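Local structure of FOKI restriction endonuclease (Planomicrobium okeanokoites, 2FOK) at residues 6-11 / 66-71; 113-118 / 127-132; 406-411 / 432-437; 453-458 / 563-568. The protein recognises a specific DNA sequence and cuts the double strand at a distance from it, as a type IIS restriction endonuclease that depends on metal ions. All blocks are in the same frame, centred on the assembly; numbering follows the deposited sequence.

Interaction 1 (6-11 / 66-71); sequences RTFGWV and YTYKEL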
loop_
_atom_site.group_PDB
_atom_site.type_symbol
_atom_site.label_atom_id
_atom_site.label_comp_id
_atom_site.label_asym_id
_atom_site.label_seq_id
_atom_site.Cartn_x
_atom_site.Cartn_y
_atom_site.Cartn_z
ATOM N N ARG A 6 -17.391 -3.132 -2.752
ATOM C CA ARG A 6 -16.319 -4.063 -3.063
ATOM C C ARG A 6 -15.034 -3.283 -3.315
ATOM O O ARG A 6 -15.029 -2.050 -3.283
ATOM C CB ARG A 6 -16.685 -4.894 -4.301
ATOM C CG ARG A 6 -17.992 -5.677 -4.188
ATOM C CD ARG A 6 -17.906 -6.698 -3.038
ATOM N NE ARG A 6 -19.171 -7.398 -2.813
ATOM C CZ ARG A 6 -19.377 -8.289 -1.849
ATOM N NH1 ARG A 6 -18.398 -8.595 -1.011
ATOM N NH2 ARG A 6 -20.566 -8.871 -1.723
ATOM N N THR A 7 -13.955 -4.017 -3.560
ATOM C CA THR A 7 -12.641 -3.443 -3.811
ATOM C C THR A 7 -11.976 -4.296 -4.887
ATOM O O THR A 7 -11.870 -5.508 -4.720
ATOM C CB THR A 7 -11.782 -3.488 -2.526
ATOM O OG1 THR A 7 -12.374 -2.640 -1.528
ATOM C CG2 THR A 7 -10.356 -3.029 -2.811
ATOM N N PHE A 8 -11.537 -3.670 -5.983
ATOM C CA PHE A 8 -10.895 -4.396 -7.090
ATOM C C PHE A 8 -9.693 -3.650 -7.651
ATOM O O PHE A 8 -9.401 -2.524 -7.256
ATOM C CB PHE A 8 -11.857 -4.589 -8.276
ATOM C CG PHE A 8 -13.152 -5.254 -7.933
ATOM C CD1 PHE A 8 -13.177 -6.555 -7.443
ATOM C CD2 PHE A 8 -14.357 -4.588 -8.146
ATOM C CE1 PHE A 8 -14.392 -7.191 -7.169
ATOM C CE2 PHE A 8 -15.572 -5.203 -7.880
ATOM C CZ PHE A 8 -15.596 -6.510 -7.390
ATOM N N GLY A 9 -9.024 -4.291 -8.607
ATOM C CA GLY A 9 -7.885 -3.687 -9.279
ATOM C C GLY A 9 -6.544 -3.928 -8.633
ATOM O O GLY A 9 -5.517 -3.501 -9.164
ATOM N N TRP A 10 -6.547 -4.629 -7.505
ATOM C CA TRP A 10 -5.319 -4.879 -6.760
ATOM C C TRP A 10 -5.304 -6.244 -6.072
ATOM O O TRP A 10 -6.183 -6.566 -5.264
ATOM C CB TRP A 10 -5.142 -3.780 -5.716
ATOM C CG TRP A 10 -5.290 -2.387 -6.263
ATOM C CD1 TRP A 10 -6.430 -1.623 -6.285
ATOM C CD2 TRP A 10 -4.271 -1.597 -6.877
ATOM N NE1 TRP A 10 -6.177 -0.412 -6.878
ATOM C CE2 TRP A 10 -4.860 -0.370 -7.253
ATOM C CE3 TRP A 10 -2.910 -1.807 -7.150
ATOM C CZ2 TRP A 10 -4.137 0.647 -7.890
ATOM C CZ3 TRP A 10 -2.189 -0.792 -7.784
ATOM C CH2 TRP A 10 -2.806 0.421 -8.146
ATOM N N VAL A 11 -4.292 -7.037 -6.391
ATOM C CA VAL A 11 -4.150 -8.367 -5.810
ATOM C C VAL A 11 -2.811 -8.436 -5.074
ATOM O O VAL A 11 -1.798 -7.959 -5.576
ATOM C CB VAL A 11 -4.227 -9.462 -6.913
ATOM C CG1 VAL A 11 -4.972 -10.675 -6.383
ATOM C CG2 VAL A 11 -4.945 -8.913 -8.155
ATOM N N TYR A 66 -23.079 -15.039 -12.005
ATOM C CA TYR A 66 -22.888 -15.470 -10.618
ATOM C C TYR A 66 -22.734 -14.257 -9.711
ATOM O O TYR A 66 -22.093 -13.281 -10.085
ATOM C CB TYR A 66 -21.630 -16.350 -10.480
ATOM C CG TYR A 66 -21.538 -17.555 -11.406
ATOM C CD1 TYR A 66 -22.553 -18.513 -11.458
ATOM C CD2 TYR A 66 -20.416 -17.754 -12.206
ATOM C CE1 TYR A 66 -22.448 -19.644 -12.289
ATOM C CE2 TYR A 66 -20.303 -18.879 -13.038
ATOM C CZ TYR A 66 -21.321 -19.815 -13.071
ATOM O OH TYR A 66 -21.209 -20.912 -13.899
ATOM N N THR A 67 -23.321 -14.317 -8.519
ATOM C CA THR A 67 -23.213 -13.213 -7.567
ATOM C C THR A 67 -21.927 -13.397 -6.790
ATOM O O THR A 67 -21.348 -14.486 -6.775
ATOM C CB THR A 67 -24.371 -13.195 -6.547
ATOM O OG1 THR A 67 -24.267 -14.337 -5.693
ATOM C CG2 THR A 67 -25.717 -13.209 -7.246
ATOM N N TYR A 68 -21.482 -12.335 -6.135
ATOM C CA TYR A 68 -20.255 -12.393 -5.356
ATOM C C TYR A 68 -20.270 -13.584 -4.404
ATOM O O TYR A 68 -19.328 -14.373 -4.373
ATOM C CB TYR A 68 -20.080 -11.102 -4.554
ATOM C CG TYR A 68 -18.638 -10.694 -4.364
ATOM C CD1 TYR A 68 -17.825 -11.341 -3.426
ATOM C CD2 TYR A 68 -18.086 -9.658 -5.117
ATOM C CE1 TYR A 68 -16.489 -10.963 -3.245
ATOM C CE2 TYR A 68 -16.757 -9.272 -4.947
ATOM C CZ TYR A 68 -15.965 -9.929 -4.010
ATOM O OH TYR A 68 -14.655 -9.550 -3.848
ATOM N N LYS A 69 -21.353 -13.713 -3.638
ATOM C CA LYS A 69 -21.496 -14.798 -2.678
ATOM C C LYS A 69 -21.355 -16.182 -3.304
ATOM O O LYS A 69 -20.535 -16.986 -2.867
ATOM C CB LYS A 69 -22.840 -14.690 -1.960
ATOM C CG LYS A 69 -23.003 -15.708 -0.851
ATOM C CD LYS A 69 -23.878 -15.206 0.269
ATOM C CE LYS A 69 -23.883 -16.196 1.430
ATOM N NZ LYS A 69 -22.887 -17.303 1.250
ATOM N N GLU A 70 -22.148 -16.461 -4.327
ATOM C CA GLU A 70 -22.096 -17.763 -4.998
ATOM C C GLU A 70 -20.663 -18.179 -5.370
ATOM O O GLU A 70 -20.315 -19.357 -5.317
ATOM C CB GLU A 70 -22.970 -17.734 -6.261
ATOM C CG GLU A 70 -24.465 -17.846 -6.006
ATOM C CD GLU A 70 -25.294 -17.107 -7.049
ATOM O OE1 GLU A 70 -24.746 -16.757 -8.115
ATOM O OE2 GLU A 70 -26.497 -16.874 -6.810
ATOM N N LEU A 71 -19.838 -17.205 -5.749
ATOM C CA LEU A 71 -18.447 -17.460 -6.132
ATOM C C LEU A 71 -17.468 -17.562 -4.956
ATOM O O LEU A 71 -16.634 -18.458 -4.912
ATOM C CB LEU A 71 -17.950 -16.351 -7.065
ATOM C CG LEU A 71 -18.337 -16.397 -8.547
ATOM C CD1 LEU A 71 -18.355 -14.981 -9.129
ATOM C CD2 LEU A 71 -17.344 -17.253 -9.287
HETATM O O HOH W 1 -14.404 -7.030 -2.429
#
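A cation-pi stack between R6 and Y68 joins the N-terminal loop of the first recognition subdomain to the start of helix 68-72. The R6 guanidinium lies flat on one face of the Y68 ring, planes 7° apart. R6 CZ sits 3.7 Å from the centroid of that ring. The R6 chain bends at chi2 (-62°), which lays CD over the same face; R6 CD comes to 3.4 Å from Y68 CE2. F8 meets the edge of the ring instead, with F8 CE1 3.9 Å from Y68 CE2. A water accepts from T7 N at 3.2 Å and donates to Y68 OH at 2.9 Å. D108 also bonds the Y68 hydroxyl, and R6 NH2 makes a salt bridge to D127. Cutting Y68 back to alanine is likely to rob the guanidinium of its flat support, and D108 and the water of their hydroxyl partner. E70 N reaches T67 OG1 at 3.3 Å, and T67 N returns a bond to E70 OE1 at 2.9 Å. This capping box is typical of a helix N-terminus, here straight after strand 66-67.

Interaction 2 (113-118 / 127-132); sequences WAHALG and DSFVIT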
loop_
_atom_site.group_PDB
_atom_site.type_symbol
_atom_site.label_atom_id
_atom_site.label_comp_id
_atom_site.label_asym_id
_atom_site.label_seq_id
_atom_site.Cartn_x
_atom_site.Cartn_y
_atom_site.Cartn_z
ATOM N N TRP A 113 -8.381 -11.025 -9.464
ATOM C CA TRP A 113 -7.417 -11.190 -10.542
ATOM C C TRP A 113 -8.122 -11.317 -11.914
ATOM O O TRP A 113 -7.794 -10.605 -12.856
ATOM C CB TRP A 113 -6.567 -12.423 -10.239
ATOM C CG TRP A 113 -5.341 -12.613 -11.078
ATOM C CD1 TRP A 113 -4.820 -11.747 -11.996
ATOM C CD2 TRP A 113 -4.489 -13.773 -11.085
ATOM N NE1 TRP A 113 -3.690 -12.300 -12.580
ATOM C CE2 TRP A 113 -3.469 -13.540 -12.035
ATOM C CE3 TRP A 113 -4.493 -14.989 -10.378
ATOM C CZ2 TRP A 113 -2.460 -14.478 -12.295
ATOM C CZ3 TRP A 113 -3.488 -15.924 -10.637
ATOM C CH2 TRP A 113 -2.488 -15.661 -11.586
ATOM N N ALA A 114 -9.102 -12.207 -12.020
ATOM C CA ALA A 114 -9.836 -12.397 -13.276
ATOM C C ALA A 114 -10.477 -11.087 -13.713
ATOM O O ALA A 114 -10.435 -10.714 -14.879
ATOM C CB ALA A 114 -10.901 -13.451 -13.099
ATOM N N HIS A 115 -11.067 -10.393 -12.751
ATOM C CA HIS A 115 -11.719 -9.128 -13.005
ATOM C C HIS A 115 -10.723 -8.046 -13.426
ATOM O O HIS A 115 -10.999 -7.271 -14.345
ATOM C CB HIS A 115 -12.486 -8.701 -11.751
ATOM C CG HIS A 115 -13.027 -7.312 -11.824
ATOM N ND1 HIS A 115 -12.292 -6.207 -11.450
ATOM C CD2 HIS A 115 -14.217 -6.842 -12.268
ATOM C CE1 HIS A 115 -13.005 -5.115 -11.661
ATOM N NE2 HIS A 115 -14.177 -5.472 -12.158
ATOM N N ALA A 116 -9.563 -7.994 -12.768
ATOM C CA ALA A 116 -8.543 -6.989 -13.083
ATOM C C ALA A 116 -8.016 -7.060 -14.527
ATOM O O ALA A 116 -7.787 -6.025 -15.157
ATOM C CB ALA A 116 -7.382 -7.098 -12.096
ATOM N N LEU A 117 -7.833 -8.269 -15.055
ATOM C CA LEU A 117 -7.335 -8.429 -16.417
ATOM C C LEU A 117 -8.454 -8.391 -17.455
ATOM O O LEU A 117 -8.212 -8.583 -18.643
ATOM C CB LEU A 117 -6.556 -9.737 -16.552
ATOM C CG LEU A 117 -5.232 -9.789 -15.797
ATOM C CD1 LEU A 117 -4.571 -11.134 -16.032
ATOM C CD2 LEU A 117 -4.333 -8.648 -16.252
ATOM N N GLY A 118 -9.679 -8.164 -16.992
ATOM C CA GLY A 118 -10.812 -8.054 -17.891
ATOM C C GLY A 118 -11.443 -9.306 -18.462
ATOM O O GLY A 118 -12.111 -9.223 -19.494
ATOM N N ASP A 127 -24.400 -7.054 -7.852
ATOM C CA ASP A 127 -23.301 -7.702 -7.137
ATOM C C ASP A 127 -22.942 -8.995 -7.849
ATOM O O ASP A 127 -22.641 -10.001 -7.207
ATOM C CB ASP A 127 -23.732 -8.008 -5.697
ATOM C CG ASP A 127 -22.564 -8.077 -4.735
ATOM O OD1 ASP A 127 -21.493 -7.504 -5.038
ATOM O OD2 ASP A 127 -22.728 -8.709 -3.665
ATOM N N SER A 128 -22.967 -8.953 -9.180
ATOM C CA SER A 128 -22.694 -10.132 -9.993
ATOM C C SER A 128 -21.644 -9.953 -11.085
ATOM O O SER A 128 -21.270 -8.838 -11.428
ATOM C CB SER A 128 -24.003 -10.608 -10.633
ATOM O OG SER A 128 -24.969 -10.884 -9.640
ATOM N N PHE A 129 -21.180 -11.076 -11.626
ATOM C CA PHE A 129 -20.186 -11.080 -12.692
ATOM C C PHE A 129 -20.620 -11.985 -13.850
ATOM O O PHE A 129 -21.425 -12.912 -13.673
ATOM C CB PHE A 129 -18.824 -11.615 -12.205
ATOM C CG PHE A 129 -18.265 -10.914 -10.997
ATOM C CD1 PHE A 129 -18.853 -11.068 -9.750
ATOM C CD2 PHE A 129 -17.103 -10.157 -11.100
ATOM C CE1 PHE A 129 -18.299 -10.491 -8.623
ATOM C CE2 PHE A 129 -16.533 -9.571 -9.974
ATOM C CZ PHE A 129 -17.135 -9.741 -8.730
ATOM N N VAL A 130 -20.061 -11.703 -15.028
ATOM C CA VAL A 130 -20.279 -12.500 -16.228
ATOM C C VAL A 130 -18.945 -12.478 -16.978
ATOM O O VAL A 130 -18.115 -11.609 -16.754
ATOM C CB VAL A 130 -21.389 -11.927 -17.156
ATOM C CG1 VAL A 130 -22.743 -11.979 -16.457
ATOM C CG2 VAL A 130 -21.037 -10.507 -17.578
ATOM N N ILE A 131 -18.737 -13.447 -17.852
ATOM C CA ILE A 131 -17.513 -13.520 -18.626
ATOM C C ILE A 131 -17.584 -12.424 -19.691
ATOM O O ILE A 131 -18.663 -11.885 -19.952
ATOM C CB ILE A 131 -17.390 -14.918 -19.283
ATOM C CG1 ILE A 131 -15.946 -15.194 -19.686
ATOM C CG2 ILE A 131 -18.326 -15.020 -20.485
ATOM C CD1 ILE A 131 -15.690 -16.647 -20.122
ATOM N N THR A 132 -16.443 -12.073 -20.282
ATOM C CA THR A 132 -16.425 -11.051 -21.320
ATOM C C THR A 132 -16.000 -11.639 -22.648
ATOM O O THR A 132 -15.870 -12.854 -22.811
ATOM C CB THR A 132 -15.440 -9.889 -21.010
ATOM O OG1 THR A 132 -14.104 -10.398 -20.978
ATOM C CG2 THR A 132 -15.773 -9.217 -19.686
#
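The F129 ring turns an edge, not a face, to H115: H115 CD2 lies near the F129 ring plane, 4.3 Å from F129 CE2. Relative to the imidazole, the same approach is oblique. This is a loose contact between helix 104-116 and strand 128-131. Further aromatics lie around them: H115 meets F8 and Y292, and F129 meets Y122. The second point of contact is polar. T132 OG1 donates to G118 O at 2.7 Å. The bond falls on a lone pair in the carbonyl plane, with a C=O...donor angle of 145°. The T132 hydroxyl lies between its backbone N and carbonyl carbon (chi1 64°), and from there it can also take a weak bond from G135 N as N-cap of the next helix. T132 CG2 is 3.7 Å from G118 O. G118 has positive phi and closes helix 104-116 in a Schellman motif, with two bonds back into the last turn. With a valine here, G118 O would probably lose this donor and the next helix its side-chain cap. The chemistry implies that one buried hydroxyl ties the end of one helix to the start of another, while the H115 and F129 rings add only light apolar contact.

Interaction 3 (406-411 / 432-437); sequences HEYIEL and FMKVYG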
loop_
_atom_site.group_PDB
_atom_site.type_symbol
_atom_site.label_atom_id
_atom_site.label_comp_id
_atom_site.label_asym_id
_atom_site.label_seq_id
_atom_site.Cartn_x
_atom_site.Cartn_y
_atom_site.Cartn_z
ATOM N N HIS A 406 3.167 16.016 1.427
ATOM C CA HIS A 406 1.801 15.582 1.727
ATOM C C HIS A 406 1.631 14.128 2.152
ATOM O O HIS A 406 0.757 13.803 2.955
ATOM C CB HIS A 406 0.898 15.884 0.529
ATOM C CG HIS A 406 0.486 17.322 0.439
ATOM N ND1 HIS A 406 -0.180 17.839 -0.651
ATOM C CD2 HIS A 406 0.642 18.350 1.307
ATOM C CE1 HIS A 406 -0.416 19.124 -0.449
ATOM N NE2 HIS A 406 0.072 19.459 0.732
ATOM N N GLU A 407 2.469 13.259 1.613
ATOM C CA GLU A 407 2.429 11.843 1.945
ATOM C C GLU A 407 2.491 11.585 3.456
ATOM O O GLU A 407 1.906 10.621 3.951
ATOM C CB GLU A 407 3.603 11.140 1.266
ATOM C CG GLU A 407 4.964 11.618 1.758
ATOM C CD GLU A 407 6.068 10.618 1.476
ATOM O OE1 GLU A 407 6.088 9.553 2.129
ATOM O OE2 GLU A 407 6.913 10.901 0.595
ATOM N N TYR A 408 3.199 12.445 4.186
ATOM C CA TYR A 408 3.333 12.286 5.634
ATOM C C TYR A 408 2.039 12.559 6.385
ATOM O O TYR A 408 1.832 12.050 7.492
ATOM C CB TYR A 408 4.441 13.191 6.172
ATOM C CG TYR A 408 5.809 12.761 5.717
ATOM C CD1 TYR A 408 6.311 11.507 6.063
ATOM C CD2 TYR A 408 6.583 13.583 4.895
ATOM C CE1 TYR A 408 7.551 11.083 5.600
ATOM C CE2 TYR A 408 7.811 13.173 4.428
ATOM C CZ TYR A 408 8.295 11.920 4.786
ATOM O OH TYR A 408 9.533 11.516 4.361
ATOM N N ILE A 409 1.162 13.356 5.794
ATOM C CA ILE A 409 -0.088 13.649 6.470
ATOM C C ILE A 409 -0.920 12.371 6.572
ATOM O O ILE A 409 -1.853 12.298 7.359
ATOM C CB ILE A 409 -0.890 14.765 5.745
ATOM C CG1 ILE A 409 -1.832 14.156 4.717
ATOM C CG2 ILE A 409 0.053 15.765 5.099
ATOM C CD1 ILE A 409 -3.232 13.962 5.250
ATOM N N GLU A 410 -0.557 11.363 5.783
ATOM C CA GLU A 410 -1.273 10.089 5.786
ATOM C C GLU A 410 -1.014 9.271 7.055
ATOM O O GLU A 410 -1.719 8.307 7.329
ATOM C CB GLU A 410 -0.884 9.257 4.558
ATOM C CG GLU A 410 -1.410 9.806 3.232
ATOM C CD GLU A 410 -2.934 9.931 3.171
ATOM O OE1 GLU A 410 -3.654 9.205 3.898
ATOM O OE2 GLU A 410 -3.417 10.765 2.381
ATOM N N LEU A 411 0.001 9.666 7.819
ATOM C CA LEU A 411 0.367 8.996 9.063
ATOM C C LEU A 411 -0.696 9.197 10.141
ATOM O O LEU A 411 -0.754 8.447 11.103
ATOM C CB LEU A 411 1.695 9.546 9.576
ATOM C CG LEU A 411 2.933 9.486 8.695
ATOM C CD1 LEU A 411 4.160 9.620 9.577
ATOM C CD2 LEU A 411 2.971 8.169 7.928
ATOM N N PHE A 432 11.832 12.491 10.841
ATOM C CA PHE A 432 12.733 13.131 11.781
ATOM C C PHE A 432 14.028 13.537 11.094
ATOM O O PHE A 432 14.448 14.696 11.181
ATOM C CB PHE A 432 13.025 12.196 12.962
ATOM C CG PHE A 432 12.123 12.420 14.150
ATOM C CD1 PHE A 432 11.929 13.703 14.660
ATOM C CD2 PHE A 432 11.453 11.352 14.747
ATOM C CE1 PHE A 432 11.077 13.928 15.750
ATOM C CE2 PHE A 432 10.592 11.562 15.843
ATOM C CZ PHE A 432 10.405 12.853 16.344
ATOM N N MET A 433 14.635 12.589 10.389
ATOM C CA MET A 433 15.901 12.805 9.689
ATOM C C MET A 433 15.822 13.659 8.431
ATOM O O MET A 433 16.693 14.483 8.180
ATOM C CB MET A 433 16.527 11.458 9.312
ATOM C CG MET A 433 17.530 10.948 10.327
ATOM S SD MET A 433 17.324 9.202 10.679
ATOM C CE MET A 433 17.750 8.494 9.095
ATOM N N LYS A 434 14.779 13.455 7.640
ATOM C CA LYS A 434 14.634 14.184 6.392
ATOM C C LYS A 434 14.065 15.582 6.529
ATOM O O LYS A 434 14.467 16.484 5.790
ATOM C CB LYS A 434 13.765 13.376 5.417
ATOM C CG LYS A 434 14.521 12.289 4.676
ATOM C CD LYS A 434 13.811 11.897 3.390
ATOM C CE LYS A 434 14.401 10.624 2.798
ATOM N NZ LYS A 434 13.661 10.183 1.574
ATOM N N VAL A 435 13.142 15.770 7.469
ATOM C CA VAL A 435 12.500 17.067 7.635
ATOM C C VAL A 435 12.966 17.894 8.815
ATOM O O VAL A 435 13.185 19.101 8.678
ATOM C CB VAL A 435 10.960 16.913 7.710
ATOM C CG1 VAL A 435 10.292 18.291 7.812
ATOM C CG2 VAL A 435 10.459 16.180 6.477
ATOM N N TYR A 436 13.106 17.257 9.974
ATOM C CA TYR A 436 13.552 17.952 11.180
ATOM C C TYR A 436 15.041 18.236 11.075
ATOM O O TYR A 436 15.500 19.288 11.482
ATOM C CB TYR A 436 13.279 17.101 12.419
ATOM C CG TYR A 436 11.915 17.310 13.032
ATOM C CD1 TYR A 436 10.786 16.698 12.492
ATOM C CD2 TYR A 436 11.760 18.084 14.185
ATOM C CE1 TYR A 436 9.528 16.849 13.092
ATOM C CE2 TYR A 436 10.523 18.241 14.788
ATOM C CZ TYR A 436 9.408 17.620 14.237
ATOM O OH TYR A 436 8.174 17.776 14.833
ATOM N N GLY A 437 15.790 17.290 10.521
ATOM C CA GLY A 437 17.219 17.486 10.356
ATOM C C GLY A 437 18.091 16.657 11.270
ATOM O O GLY A 437 19.303 16.849 11.320
#
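Y408 CE2 lies 4.5 Å from V435 CG2, a light apolar contact in which the methyl approaches the ring obliquely. The first torsion of Y408 puts CG anti to its carbonyl carbon (chi1 -68°), and the ring extends toward helix 421-436. The aliphatic part of K434 runs near the phenol end, with K434 CD 4.4 Å from Y408 OH. Within its own segment Y408 is also covered on one face by E407 CG, 4.0 Å above the ring plane.

No hydrogen bond links the two segments. The Y408 hydroxyl instead bonds E430, about one turn back along helix 421-436, so the tyrosine still reaches that helix with its polar end. The charges nearby pair only at long range: E407 with K427 and K434 with E430 are long, weak ion pairs. E407 OE2 and K434 NZ stand 6.9 Å apart. That is too far for a salt bridge, though a weak mutual attraction is possible.

Backbone bonds shape both partners. I409 N bonds H406 O at 2.9 Å, a short-range bond in a segment that lacks the regular helical pattern. In the other segment G437 N bonds F432 O at 3.0 Å across a wider pi-type turn, where the helix ends.

In the cleavage domain, Y408 sits between helix 421-436, where F431 meets its ring edge-to-face, and helix 548-560, where it touches L552. V435 touches K559 of helix 548-560 as well.

Interaction 4 (453-458 / 563-568); sequences IYTVGS and LTLEEV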
loop_
_atom_site.group_PDB
_atom_site.type_symbol
_atom_site.label_atom_id
_atom_site.label_comp_id
_atom_site.label_asym_id
_atom_site.label_seq_id
_atom_site.Cartn_x
_atom_site.Cartn_y
_atom_site.Cartn_z
ATOM N N ILE A 453 17.762 9.137 17.529
ATOM C CA ILE A 453 18.203 10.326 16.806
ATOM C C ILE A 453 18.988 11.327 17.652
ATOM O O ILE A 453 18.804 11.410 18.868
ATOM C CB ILE A 453 16.987 11.071 16.205
ATOM C CG1 ILE A 453 16.116 11.606 17.348
ATOM C CG2 ILE A 453 16.222 10.137 15.233
ATOM C CD1 ILE A 453 14.699 12.017 16.953
ATOM N N TYR A 454 19.846 12.101 16.996
ATOM C CA TYR A 454 20.637 13.099 17.693
ATOM C C TYR A 454 20.967 14.300 16.807
ATOM O O TYR A 454 20.695 14.300 15.602
ATOM C CB TYR A 454 21.924 12.462 18.232
ATOM C CG TYR A 454 22.819 11.905 17.164
ATOM C CD1 TYR A 454 23.781 12.710 16.553
ATOM C CD2 TYR A 454 22.707 10.584 16.753
ATOM C CE1 TYR A 454 24.605 12.213 15.562
ATOM C CE2 TYR A 454 23.534 10.069 15.753
ATOM C CZ TYR A 454 24.478 10.894 15.168
ATOM O OH TYR A 454 25.305 10.406 14.191
ATOM N N THR A 455 21.558 15.323 17.415
ATOM C CA THR A 455 21.916 16.544 16.711
ATOM C C THR A 455 23.429 16.742 16.603
ATOM O O THR A 455 24.204 16.059 17.270
ATOM C CB THR A 455 21.307 17.772 17.421
ATOM O OG1 THR A 455 21.860 17.888 18.733
ATOM C CG2 THR A 455 19.800 17.629 17.536
ATOM N N VAL A 456 23.843 17.675 15.750
ATOM C CA VAL A 456 25.261 17.986 15.570
ATOM C C VAL A 456 25.425 19.468 15.219
ATOM O O VAL A 456 24.892 19.941 14.211
ATOM C CB VAL A 456 25.905 17.154 14.431
ATOM C CG1 VAL A 456 27.309 17.663 14.162
ATOM C CG2 VAL A 456 25.945 15.684 14.803
ATOM N N GLY A 457 26.165 20.195 16.051
ATOM C CA GLY A 457 26.379 21.607 15.802
ATOM C C GLY A 457 25.424 22.505 16.570
ATOM O O GLY A 457 25.520 23.734 16.482
ATOM N N SER A 458 24.491 21.911 17.311
ATOM C CA SER A 458 23.543 22.702 18.094
ATOM C C SER A 458 24.272 23.219 19.334
ATOM O O SER A 458 25.346 22.724 19.659
ATOM C CB SER A 458 22.361 21.836 18.513
ATOM O OG SER A 458 21.232 22.106 17.719
ATOM N N LEU A 563 11.299 27.391 13.830
ATOM C CA LEU A 563 11.531 26.444 14.912
ATOM C C LEU A 563 12.923 25.876 14.797
ATOM O O LEU A 563 13.385 25.592 13.702
ATOM C CB LEU A 563 10.513 25.309 14.883
ATOM C CG LEU A 563 10.691 24.276 16.011
ATOM C CD1 LEU A 563 10.166 24.846 17.338
ATOM C CD2 LEU A 563 9.959 22.996 15.646
ATOM N N THR A 564 13.608 25.735 15.925
ATOM C CA THR A 564 14.949 25.175 15.912
ATOM C C THR A 564 15.026 23.887 16.723
ATOM O O THR A 564 14.166 23.605 17.562
ATOM C CB THR A 564 15.979 26.174 16.460
ATOM O OG1 THR A 564 15.788 26.326 17.869
ATOM C CG2 THR A 564 15.830 27.543 15.766
ATOM N N LEU A 565 16.058 23.095 16.447
ATOM C CA LEU A 565 16.278 21.829 17.145
ATOM C C LEU A 565 16.619 22.065 18.640
ATOM O O LEU A 565 16.504 21.153 19.465
ATOM C CB LEU A 565 17.401 21.035 16.440
ATOM C CG LEU A 565 17.077 20.249 15.149
ATOM C CD1 LEU A 565 18.083 19.125 14.968
ATOM C CD2 LEU A 565 15.661 19.657 15.201
ATOM N N GLU A 566 17.025 23.288 18.987
ATOM C CA GLU A 566 17.352 23.629 20.381
ATOM C C GLU A 566 16.066 24.020 21.097
ATOM O O GLU A 566 15.983 23.998 22.328
ATOM C CB GLU A 566 18.349 24.794 20.443
ATOM C CG GLU A 566 18.346 25.593 21.768
ATOM C CD GLU A 566 18.976 24.851 22.945
ATOM O OE1 GLU A 566 19.547 23.758 22.748
ATOM O OE2 GLU A 566 18.901 25.364 24.076
ATOM N N GLU A 567 15.061 24.387 20.309
ATOM C CA GLU A 567 13.775 24.763 20.853
ATOM C C GLU A 567 12.972 23.507 21.143
ATOM O O GLU A 567 12.136 23.497 22.039
ATOM C CB GLU A 567 13.052 25.670 19.875
ATOM C CG GLU A 567 13.747 27.015 19.733
ATOM C CD GLU A 567 12.933 28.022 18.963
ATOM O OE1 GLU A 567 12.605 27.752 17.793
ATOM O OE2 GLU A 567 12.620 29.083 19.534
ATOM N N VAL A 568 13.257 22.444 20.387
ATOM C CA VAL A 568 12.603 21.144 20.552
ATOM C C VAL A 568 13.131 20.547 21.860
ATOM O O VAL A 568 12.369 20.044 22.685
ATOM C CB VAL A 568 12.956 20.183 19.379
ATOM C CG1 VAL A 568 12.505 18.759 19.699
ATOM C CG2 VAL A 568 12.295 20.658 18.100
#
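An unusually tight methyl pair marks this contact: T455 CG2 lies only 3.4 Å from L565 CD1, closer than normal van der Waals packing. The two side chains run alongside each other, pointing opposite ways. T455 CG2 is anti to its carbonyl carbon, while OG1 lies between the backbone N and the carbonyl carbon (chi1 63°) and bonds Y462 N and D461. The methyl is therefore the branch given to the leucine. S458 adds a looser touch, its OG 4.2 Å from L565 CB. The contact joins the loop that follows strand 451-454, in the mixed sheet of the PD-(D/E)XK-type cleavage domain, to the first turn of helix 565-569. E567 OE1 accepts from T564 N at 2.9 Å through its anti lone pair. This fits a capping box, its return bond weak and doubtful. T564 O accepts from both V568 N, at 3.2 Å, and E567 N, at 3.0 Å. L565 also packs on Y438 and on I558 of helix 548-560, and its carbonyl oxygen bonds Y462.

The four contacts form two pairs. Interactions 1 and 2 lie in the first recognition subdomain, with centres about 8 Å apart. They share a small antiparallel sheet, in which strands 66-67 and 128-131 are neighbours. Y68 N is 2.8 Å from D127 O, and Y66 O is 2.8 Å from F129 N; both are probable hydrogen bonds. Interactions 3 and 4 lie in the cleavage domain, with centres about 16 Å apart. They meet by packing alone: Y436 O is 3.7 Å from L565 CD2, and F432 CG is 3.8 Å from I453 CD1. The pairs stand on opposite sides of the chain's centre. Between interactions 1 and 3 the nearest atoms are about 14 Å apart.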